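Local coordinates for protein TRAP-type C4-dicarboxylate:H+ symport system substrate-binding component DctP (Shewanella oneidensis, PDB 4MX6) that probably captures C4-dicarboxylates such as succinate in the periplasm and delivers them to a TRAP-type proton-coupled membrane transporter, at residues K59-V62 and E63-P67; V98-L102 and S103-R107; S226-F229 and Y230-Q233. One frame throughout, in Å; residues are numbered along the deposited sequence.

Interaction 1 (K59-V62 and E63-P67)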
loop_
_atom_site.group_PDB
_atom_site.type_symbol
_atom_site.label_atom_id
_atom_site.label_comp_id
_atom_site.label_asym_id
_atom_site.label_seq_id
_atom_site.Cartn_x
_atom_site.Cartn_y
_atom_site.Cartn_z
ATOM N N LYS A 59 -8.445 8.427 15.722
ATOM C CA LYS A 59 -9.518 9.325 16.136
ATOM C C LYS A 59 -9.955 9.047 17.569
ATOM O O LYS A 59 -10.085 9.971 18.372
ATOM C CB LYS A 59 -10.705 9.165 15.187
ATOM C CG LYS A 59 -11.971 9.890 15.617
ATOM C CD LYS A 59 -13.109 9.617 14.650
ATOM C CE LYS A 59 -14.407 10.302 15.053
ATOM N NZ LYS A 59 -14.267 11.774 15.066
ATOM N N GLU A 60 -10.203 7.783 17.888
ATOM C CA GLU A 60 -10.687 7.409 19.207
ATOM C C GLU A 60 -9.687 7.793 20.288
ATOM O O GLU A 60 -10.053 8.380 21.308
ATOM C CB GLU A 60 -10.982 5.905 19.249
ATOM C CG GLU A 60 -12.199 5.524 18.428
ATOM C CD GLU A 60 -12.345 4.039 18.178
ATOM O OE1 GLU A 60 -11.697 3.269 18.903
ATOM O OE2 GLU A 60 -13.129 3.661 17.267
ATOM N N LEU A 61 -8.413 7.497 20.051
ATOM C CA LEU A 61 -7.390 7.760 21.057
ATOM C C LEU A 61 -7.166 9.253 21.247
ATOM O O LEU A 61 -6.991 9.715 22.379
ATOM C CB LEU A 61 -6.077 7.055 20.720
ATOM C CG LEU A 61 -6.136 5.531 20.764
ATOM C CD1 LEU A 61 -4.743 5.013 20.505
ATOM C CD2 LEU A 61 -6.658 5.029 22.090
ATOM N N VAL A 62 -7.150 10.023 20.160
ATOM C CA VAL A 62 -6.943 11.460 20.306
ATOM C C VAL A 62 -8.099 12.069 21.087
ATOM O O VAL A 62 -7.902 12.892 21.987
ATOM C CB VAL A 62 -6.779 12.153 18.929
ATOM C CG1 VAL A 62 -6.873 13.674 19.060
ATOM C CG2 VAL A 62 -5.454 11.757 18.287
ATOM N N GLU A 63 -9.316 11.674 20.755
ATOM C CA GLU A 63 -10.458 12.313 21.375
ATOM C C GLU A 63 -10.603 11.884 22.840
ATOM O O GLU A 63 -11.105 12.651 23.652
ATOM C CB GLU A 63 -11.699 12.106 20.503
ATOM C CG GLU A 63 -11.551 12.935 19.212
ATOM C CD GLU A 63 -12.347 12.425 18.041
ATOM O OE1 GLU A 63 -12.774 11.255 18.073
ATOM O OE2 GLU A 63 -12.587 13.210 17.092
ATOM N N GLN A 64 -10.139 10.680 23.183
ATOM C CA GLN A 64 -10.081 10.246 24.574
ATOM C C GLN A 64 -9.047 10.993 25.394
ATOM O O GLN A 64 -9.301 11.327 26.544
ATOM C CB GLN A 64 -9.720 8.774 24.652
ATOM C CG GLN A 64 -10.823 7.859 24.192
ATOM C CD GLN A 64 -10.302 6.489 23.829
ATOM O OE1 GLN A 64 -9.332 6.008 24.414
ATOM N NE2 GLN A 64 -10.930 5.856 22.854
ATOM N N ARG A 65 -7.870 11.224 24.812
ATOM C CA ARG A 65 -6.719 11.725 25.560
ATOM C C ARG A 65 -6.591 13.238 25.539
ATOM O O ARG A 65 -5.962 13.806 26.437
ATOM C CB ARG A 65 -5.436 11.060 25.054
ATOM C CG ARG A 65 -5.492 9.555 25.205
ATOM C CD ARG A 65 -4.318 8.830 24.569
ATOM N NE ARG A 65 -4.491 7.391 24.729
ATOM C CZ ARG A 65 -3.625 6.465 24.335
ATOM N NH1 ARG A 65 -2.495 6.802 23.724
ATOM N NH2 ARG A 65 -3.901 5.185 24.550
ATOM N N LEU A 66 -7.202 13.882 24.545
ATOM C CA LEU A 66 -7.159 15.337 24.391
ATOM C C LEU A 66 -8.558 15.925 24.185
ATOM O O LEU A 66 -8.778 16.729 23.279
ATOM C CB LEU A 66 -6.279 15.705 23.198
ATOM C CG LEU A 66 -4.807 15.296 23.340
ATOM C CD1 LEU A 66 -4.094 15.347 21.998
ATOM C CD2 LEU A 66 -4.097 16.194 24.342
ATOM N N PRO A 67 -9.512 15.540 25.038
ATOM C CA PRO A 67 -10.893 15.982 24.814
ATOM C C PRO A 67 -11.033 17.493 24.828
ATOM O O PRO A 67 -10.530 18.175 25.731
ATOM C CB PRO A 67 -11.663 15.349 25.978
ATOM C CG PRO A 67 -10.641 15.077 27.022
ATOM C CD PRO A 67 -9.379 14.752 26.272
HETATM O O HOH W 1 -10.272 3.221 21.352
#
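K59 and E63, one helical turn apart, form a salt bridge in which NZ of K59 lies 3.0 Å from OE2 of E63 and meets the syn lone pair of that oxygen; the second approach, from NZ of K59 to OE1 of E63, is weak at 3.4 Å. The lysine chain stays extended until its last bend (chi4 62°), which turns NZ back to the carboxylate. In the backbone of the same pair, E63 N donates to K59 O at 3.0 Å with an N-H...O angle of 160°. One residue on, a water accepts from Q64 NE2 and donates to E60 OE1 at 2.8 Å, joining two exposed side chains. These i to i+4 pairs belong to the last turns of helix 50-65, the helix of a beta-alpha-beta unit between strands 37-42 and 70-75. L61 runs alongside R65, its CD2 3.7 Å from NH2 of R65, over one face of the guanidinium. The helix finishes as L66 leaves helical angles, while L66 N still donates to V62 O at 2.8 Å. Further out, V72 O takes a bond from K59 NZ, T71 OG1 and V72 N bond OE2 of E63, and E272 of helix 260-295 pairs with R65.

Interaction 2 (V98-L102 and S103-R107)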
loop_
_atom_site.group_PDB
_atom_site.type_symbol
_atom_site.label_atom_id
_atom_site.label_comp_id
_atom_site.label_asym_id
_atom_site.label_seq_id
_atom_site.Cartn_x
_atom_site.Cartn_y
_atom_site.Cartn_z
ATOM N N VAL A 98 -2.232 11.561 5.967
ATOM C CA VAL A 98 -2.594 10.602 4.931
ATOM C C VAL A 98 -1.676 9.388 5.090
ATOM O O VAL A 98 -0.675 9.449 5.820
ATOM C CB VAL A 98 -2.505 11.205 3.506
ATOM C CG1 VAL A 98 -3.555 12.307 3.340
ATOM C CG2 VAL A 98 -1.110 11.743 3.199
ATOM N N ALA A 99 -2.015 8.283 4.431
ATOM C CA ALA A 99 -1.216 7.067 4.534
ATOM C C ALA A 99 -1.204 6.341 3.185
ATOM O O ALA A 99 -1.790 5.261 3.027
ATOM C CB ALA A 99 -1.710 6.175 5.665
ATOM N N PRO A 100 -0.533 6.943 2.190
ATOM C CA PRO A 100 -0.477 6.330 0.863
ATOM C C PRO A 100 0.345 5.066 0.848
ATOM O O PRO A 100 1.305 4.912 1.612
ATOM C CB PRO A 100 0.221 7.400 0.001
ATOM C CG PRO A 100 0.232 8.661 0.838
ATOM C CD PRO A 100 0.268 8.178 2.248
ATOM N N SER A 101 0.014 4.196 -0.095
ATOM C CA SER A 101 0.913 3.128 -0.476
ATOM C C SER A 101 2.321 3.677 -0.694
ATOM O O SER A 101 2.504 4.744 -1.281
ATOM C CB SER A 101 0.431 2.521 -1.785
ATOM O OG SER A 101 1.405 1.626 -2.289
ATOM N N LEU A 102 3.312 2.875 -0.303
ATOM C CA LEU A 102 4.714 3.183 -0.527
ATOM C C LEU A 102 5.019 3.384 -2.016
ATOM O O LEU A 102 6.040 3.981 -2.338
ATOM C CB LEU A 102 5.598 2.086 0.090
ATOM C CG LEU A 102 5.485 2.012 1.619
ATOM C CD1 LEU A 102 6.010 0.708 2.158
ATOM C CD2 LEU A 102 6.216 3.173 2.278
ATOM N N SER A 103 4.157 2.859 -2.897
ATOM C CA SER A 103 4.304 2.979 -4.338
ATOM C C SER A 103 4.004 4.370 -4.882
ATOM O O SER A 103 4.261 4.637 -6.053
ATOM C CB SER A 103 3.325 2.032 -5.039
ATOM O OG SER A 103 3.332 0.740 -4.468
ATOM N N LYS A 104 3.442 5.252 -4.060
ATOM C CA LYS A 104 2.818 6.475 -4.572
ATOM C C LYS A 104 3.596 7.751 -4.250
ATOM O O LYS A 104 3.036 8.844 -4.241
ATOM C CB LYS A 104 1.359 6.569 -4.072
ATOM C CG LYS A 104 0.458 5.473 -4.668
ATOM C CD LYS A 104 -0.937 5.450 -4.083
ATOM C CE LYS A 104 -1.741 4.284 -4.650
ATOM N NZ LYS A 104 -3.037 4.088 -3.949
ATOM N N PHE A 105 4.895 7.610 -3.997
ATOM C CA PHE A 105 5.723 8.728 -3.550
ATOM C C PHE A 105 6.750 9.227 -4.571
ATOM O O PHE A 105 7.578 10.074 -4.229
ATOM C CB PHE A 105 6.430 8.343 -2.250
ATOM C CG PHE A 105 5.515 8.295 -1.049
ATOM C CD1 PHE A 105 5.130 9.460 -0.413
ATOM C CD2 PHE A 105 5.060 7.091 -0.537
ATOM C CE1 PHE A 105 4.308 9.431 0.709
ATOM C CE2 PHE A 105 4.233 7.063 0.581
ATOM C CZ PHE A 105 3.877 8.233 1.208
ATOM N N GLU A 106 6.701 8.740 -5.808
ATOM C CA GLU A 106 7.752 9.035 -6.788
ATOM C C GLU A 106 7.937 10.516 -7.111
ATOM O O GLU A 106 9.009 10.918 -7.561
ATOM C CB GLU A 106 7.545 8.241 -8.088
ATOM C CG GLU A 106 7.821 6.757 -7.892
ATOM C CD GLU A 106 7.570 5.887 -9.129
ATOM O OE1 GLU A 106 7.027 6.405 -10.128
ATOM O OE2 GLU A 106 7.905 4.666 -9.089
ATOM N N ARG A 107 6.907 11.328 -6.927
ATOM C CA ARG A 107 7.075 12.750 -7.176
ATOM C C ARG A 107 7.953 13.414 -6.129
ATOM O O ARG A 107 8.445 14.513 -6.353
ATOM C CB ARG A 107 5.741 13.479 -7.224
ATOM C CG ARG A 107 5.947 14.954 -7.519
ATOM C CD ARG A 107 4.664 15.659 -7.825
ATOM N NE ARG A 107 3.732 15.518 -6.722
ATOM C CZ ARG A 107 2.447 15.838 -6.784
ATOM N NH1 ARG A 107 1.937 16.318 -7.911
ATOM N NH2 ARG A 107 1.675 15.669 -5.718
HETATM O O HOH W 2 -2.696 4.229 -1.155
HETATM O O HOH W 3 7.230 5.421 -4.344
#
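The chain reverses between S101 and K104 in a type I turn, with L102 and S103 at its corners and K104 N donating to S101 O at 3.0 Å and 152°, the donor 48° out of the carbonyl plane. S101 and S103 then face each other through their hydroxyls, the OG atoms of S101 and S103 lying 3.0 Å apart. S101 has OG anti to the backbone N (chi1 171°), which swings it over the turn toward S103; S103 OG has a hydrogen bond to D116 OD1. The extended chain of K104 runs past CB of S101, with CD of K104 4.0 Å from it, and carries the ammonium past the start of the turn. There a water accepts from K104 NZ at 2.8 Å and also from S101 N, linking the lysine tip to the backbone. The ring of F105 comes back toward P100, the two side chains crossing at about a right angle, with F105 CZ 3.7 Å from P100 CG. At the ring edge, near its plane, sits L102 O, 3.7 Å from CD2 of F105. That same carbonyl accepts from a second water, to which F105 N donates, so one solvent molecule spans the end of the turn. Backbone bonds from V98, P100 and L102 to strand 243-251 hold the incoming chain beside that strand, and helix 86-91 touches P100 and F105. K104 is a succinate-binding residue, and its NZ bonds to a bound succinic acid as well as forming a salt bridge with D83. The carboxylate of D83 and the bridging water therefore probably fix the position of the ammonium, leaving it oriented to offer a positive charge and an N-H to a dicarboxylate.

Interaction 3 (S226-F229 and Y230-Q233)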
loop_
_atom_site.group_PDB
_atom_site.type_symbol
_atom_site.label_atom_id
_atom_site.label_comp_id
_atom_site.label_asym_id
_atom_site.label_seq_id
_atom_site.Cartn_x
_atom_site.Cartn_y
_atom_site.Cartn_z
ATOM N N SER A 226 -12.985 -6.077 0.108
ATOM C CA SER A 226 -13.749 -4.900 0.509
ATOM C C SER A 226 -14.215 -4.059 -0.688
ATOM O O SER A 226 -15.244 -3.407 -0.600
ATOM C CB SER A 226 -12.990 -4.037 1.521
ATOM O OG SER A 226 -11.761 -3.575 1.003
ATOM N N GLN A 227 -13.484 -4.096 -1.802
ATOM C CA GLN A 227 -13.893 -3.370 -3.008
ATOM C C GLN A 227 -14.626 -4.249 -4.022
ATOM O O GLN A 227 -15.002 -3.773 -5.091
ATOM C CB GLN A 227 -12.677 -2.712 -3.682
ATOM C CG GLN A 227 -12.004 -1.630 -2.831
ATOM C CD GLN A 227 -12.916 -0.469 -2.403
ATOM O OE1 GLN A 227 -13.949 -0.178 -3.016
ATOM N NE2 GLN A 227 -12.525 0.201 -1.351
ATOM N N LYS A 228 -14.792 -5.532 -3.701
ATOM C CA LYS A 228 -15.553 -6.485 -4.528
ATOM C C LYS A 228 -14.903 -6.752 -5.879
ATOM O O LYS A 228 -15.589 -7.112 -6.841
ATOM C CB LYS A 228 -17.025 -6.063 -4.695
ATOM C CG LYS A 228 -17.725 -5.795 -3.375
ATOM C CD LYS A 228 -17.671 -6.973 -2.433
ATOM C CE LYS A 228 -17.923 -6.554 -0.995
ATOM N NZ LYS A 228 -17.476 -7.588 -0.033
ATOM N N PHE A 229 -13.585 -6.635 -5.952
ATOM C CA PHE A 229 -12.901 -6.950 -7.196
ATOM C C PHE A 229 -13.164 -8.411 -7.596
ATOM O O PHE A 229 -13.197 -8.734 -8.779
ATOM C CB PHE A 229 -11.385 -6.732 -7.100
ATOM C CG PHE A 229 -10.946 -5.306 -6.795
ATOM C CD1 PHE A 229 -11.754 -4.200 -7.030
ATOM C CD2 PHE A 229 -9.677 -5.095 -6.272
ATOM C CE1 PHE A 229 -11.293 -2.917 -6.731
ATOM C CE2 PHE A 229 -9.218 -3.844 -5.988
ATOM C CZ PHE A 229 -10.019 -2.749 -6.207
ATOM N N TYR A 230 -13.331 -9.281 -6.603
ATOM C CA TYR A 230 -13.552 -10.698 -6.869
ATOM C C TYR A 230 -14.897 -10.967 -7.555
ATOM O O TYR A 230 -15.096 -12.052 -8.094
ATOM C CB TYR A 230 -13.437 -11.529 -5.584
ATOM C CG TYR A 230 -14.547 -11.291 -4.574
ATOM C CD1 TYR A 230 -14.526 -10.192 -3.730
ATOM C CD2 TYR A 230 -15.621 -12.165 -4.463
ATOM C CE1 TYR A 230 -15.536 -9.975 -2.796
ATOM C CE2 TYR A 230 -16.635 -11.950 -3.541
ATOM C CZ TYR A 230 -16.595 -10.847 -2.717
ATOM O OH TYR A 230 -17.586 -10.620 -1.776
ATOM N N GLU A 231 -15.824 -10.005 -7.528
ATOM C CA GLU A 231 -17.114 -10.174 -8.199
ATOM C C GLU A 231 -17.029 -9.875 -9.695
ATOM O O GLU A 231 -17.983 -10.155 -10.425
ATOM C CB GLU A 231 -18.180 -9.298 -7.541
ATOM C CG GLU A 231 -18.442 -9.688 -6.091
ATOM C CD GLU A 231 -19.577 -8.919 -5.430
ATOM O OE1 GLU A 231 -20.111 -7.966 -6.028
ATOM O OE2 GLU A 231 -19.912 -9.267 -4.283
ATOM N N VAL A 232 -15.896 -9.350 -10.155
ATOM C CA VAL A 232 -15.742 -8.951 -11.554
ATOM C C VAL A 232 -14.425 -9.465 -12.148
ATOM O O VAL A 232 -13.956 -8.980 -13.182
ATOM C CB VAL A 232 -15.865 -7.416 -11.719
ATOM C CG1 VAL A 232 -17.309 -6.988 -11.532
ATOM C CG2 VAL A 232 -14.947 -6.686 -10.766
ATOM N N GLN A 233 -13.873 -10.482 -11.498
ATOM C CA GLN A 233 -12.657 -11.159 -11.957
ATOM C C GLN A 233 -12.863 -12.654 -11.766
ATOM O O GLN A 233 -13.149 -13.085 -10.653
ATOM C CB GLN A 233 -11.437 -10.702 -11.150
ATOM C CG GLN A 233 -11.123 -9.235 -11.314
ATOM C CD GLN A 233 -10.284 -8.982 -12.549
ATOM O OE1 GLN A 233 -9.068 -8.898 -12.464
ATOM N NE2 GLN A 233 -10.925 -8.840 -13.693
#
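A Schellman motif ends helix 221-226 at K228, whose positive phi (66°) turns the chain into a short 3-10 segment leading toward strand 235-237. Two successive i to i+3 bonds mark that segment: E231 N donates to K228 O at 3.0 Å, and V232 N to F229 O at 3.1 Å with an N-H...O angle of 161°. The side chain of K228 bends at chi2 (-56°) and then runs alongside that of Y230 in the same direction. CD of K228 is 3.7 Å from CE1 of Y230, while the bond from K228 NZ to Y230 OH is weak at 3.5 Å; the main hold on the ammonium is Y225, through its carbonyl oxygen and a cation-pi contact. E231 also lies beside the lysine, its OE2 3.7 Å from CD of K228 but 5.2 Å from NZ. Its CG rests 3.8 Å above one face of the Y230 ring, toward the rim. At the far end, Q233 NE2 donates back to V232 O at 3.1 Å, and T162 OG1 bonds to OE1 of Q233. Y230 packs on I292 and S295 of helix 260-295, whereas F229 reaches helix 205-210 and strand 217-219, where it touches N219.

In the fold
The contacts, a helix end, a type I turn and a 3-10 segment, follow one another along the chain without touching. Interaction 2 is nearest the middle, its centre about 8 Å from that of the chain, and it supplies K104 to the succinate site, with R179 about 5 Å from that lysine, side chain to side chain. Interaction 3, centred about 23 Å from interaction 2, lies close to the same site, with the F229 side chain about 6 Å from the succinic acid and about 4 Å from that of N219. Interaction 1 is peripheral, its centre about 27 Å from interaction 2 and 35 Å from interaction 3. Helix 260-295 nevertheless touches both 59-67 and 226-233.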